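Local coordinates for protein GCN5-related N-acetyltransferase (PDB 4MY0) that probably transfers the acetyl group of acetyl-CoA to an amine, perhaps of an aminoglycoside, as a member of the GNAT superfamily, at residues L102-R105 against G106-E109. Residues are numbered along the deposited sequence; the frame is centred on the assembly and turned at random.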
loop_
_atom_site.group_PDB
_atom_site.type_symbol
_atom_site.label_atom_id
_atom_site.label_comp_id
_atom_site.label_asym_id
_atom_site.label_seq_id
_atom_site.Cartn_x
_atom_site.Cartn_y
_atom_site.Cartn_z
ATOM N N LEU C 102 1.497 32.704 -26.425
ATOM C CA LEU C 102 1.570 33.113 -27.827
ATOM C C LEU C 102 0.966 31.989 -28.687
ATOM O O LEU C 102 0.189 32.241 -29.610
ATOM C CB LEU C 102 3.032 33.409 -28.194
ATOM C CG LEU C 102 3.546 33.969 -29.532
ATOM C CD1 LEU C 102 3.787 32.869 -30.490
ATOM C CD2 LEU C 102 2.626 35.037 -30.169
ATOM N N LEU C 103 1.314 30.753 -28.353
ATOM C CA LEU C 103 0.777 29.570 -29.014
ATOM C C LEU C 103 -0.741 29.546 -28.904
ATOM O O LEU C 103 -1.442 29.375 -29.897
ATOM C CB LEU C 103 1.300 28.312 -28.310
ATOM C CG LEU C 103 1.484 26.977 -29.040
ATOM C CD1 LEU C 103 1.264 25.794 -28.092
ATOM C CD2 LEU C 103 0.664 26.835 -30.308
HETATM N N MSE C 104 -1.240 29.666 -27.677
HETATM C CA MSE C 104 -2.675 29.510 -27.428
HETATM C C MSE C 104 -3.509 30.642 -28.060
HETATM O O MSE C 104 -4.636 30.417 -28.514
HETATM C CB MSE C 104 -2.932 29.411 -25.934
HETATM C CG MSE C 104 -2.509 28.078 -25.298
HETATM SE SE MSE C 104 -3.579 26.619 -26.107
HETATM C CE MSE C 104 -5.379 27.394 -25.837
ATOM N N ARG C 105 -2.961 31.854 -28.105
ATOM C CA ARG C 105 -3.645 32.923 -28.831
ATOM C C ARG C 105 -3.765 32.581 -30.313
ATOM O O ARG C 105 -4.801 32.842 -30.927
ATOM C CB ARG C 105 -2.954 34.267 -28.634
ATOM C CG ARG C 105 -3.173 34.811 -27.230
ATOM C CD ARG C 105 -2.436 36.110 -26.997
ATOM N NE ARG C 105 -2.398 36.421 -25.568
ATOM C CZ ARG C 105 -1.276 36.527 -24.859
ATOM N NH1 ARG C 105 -0.098 36.365 -25.453
ATOM N NH2 ARG C 105 -1.329 36.810 -23.561
ATOM N N GLY C 106 -2.715 31.981 -30.880
ATOM C CA GLY C 106 -2.769 31.520 -32.259
ATOM C C GLY C 106 -3.800 30.411 -32.402
ATOM O O GLY C 106 -4.517 30.342 -33.402
ATOM N N VAL C 107 -3.883 29.551 -31.391
ATOM C CA VAL C 107 -4.868 28.472 -31.381
ATOM C C VAL C 107 -6.311 28.996 -31.358
ATOM O O VAL C 107 -7.171 28.529 -32.121
ATOM C CB VAL C 107 -4.625 27.491 -30.213
ATOM C CG1 VAL C 107 -5.847 26.622 -29.980
ATOM C CG2 VAL C 107 -3.408 26.623 -30.481
ATOM N N LEU C 108 -6.577 29.974 -30.499
ATOM C CA LEU C 108 -7.911 30.568 -30.437
ATOM C C LEU C 108 -8.259 31.247 -31.747
ATOM O O LEU C 108 -9.392 31.163 -32.225
ATOM C CB LEU C 108 -7.996 31.585 -29.309
ATOM C CG LEU C 108 -7.954 31.034 -27.883
ATOM C CD1 LEU C 108 -8.204 32.158 -26.892
ATOM C CD2 LEU C 108 -8.956 29.916 -27.682
ATOM N N GLU C 109 -7.290 31.928 -32.337
ATOM C CA GLU C 109 -7.543 32.597 -33.606
ATOM C C GLU C 109 -7.863 31.586 -34.717
ATOM O O GLU C 109 -8.819 31.773 -35.480
ATOM C CB GLU C 109 -6.363 33.493 -33.990
ATOM C CG GLU C 109 -6.734 34.518 -35.049
ATOM C CD GLU C 109 -8.016 35.271 -34.696
ATOM O OE1 GLU C 109 -8.160 35.711 -33.530
ATOM O OE2 GLU C 109 -8.891 35.414 -35.581
#
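The helix of residues 99-113 follows the acetyl-CoA-binding loop of the GNAT fold; R95, G96, R97 and G98 of that loop contact the cofactor, as do G100 and S101 in the first turn of the helix, and L102-R105 with G106-E109 make its next two turns. Four successive i to i+4 backbone hydrogen bonds join them: G106 N to L102 O (3.2 Å), V107 N to L103 O (2.9 Å), L108 N to M104 O (2.8 Å) and E109 N to R105 O (3.0 Å). On the buried face V107 bridges two residues of the preceding turn, one with each methyl. CG1 lies anti to the backbone N (chi1 164°) and meets the terminal CE of selenomethionine M104 at 4.2 Å, while CG2, beside that N, takes CD2 of L103 at 4.1 Å. V107 CG2 also rests 3.4 Å from L103 O, the carbonyl that accepts the bond from V107's own amide. M104 curls along the helix toward V107, its three torsions all near -60°. L108 CG lies 3.4 Å from M104 O. On the exposed side, E109 OE2 makes a salt bridge with R112 NH2. The apolar face packs on strands 53-58, 61-75 and 78-90: L103 and V107 on L54 and A66, M104 and V107 on I85. L108 lies against Y134 and L285, and this helix links strand 78-90 to the parallel strand 118-121 in a beta-alpha-beta crossover.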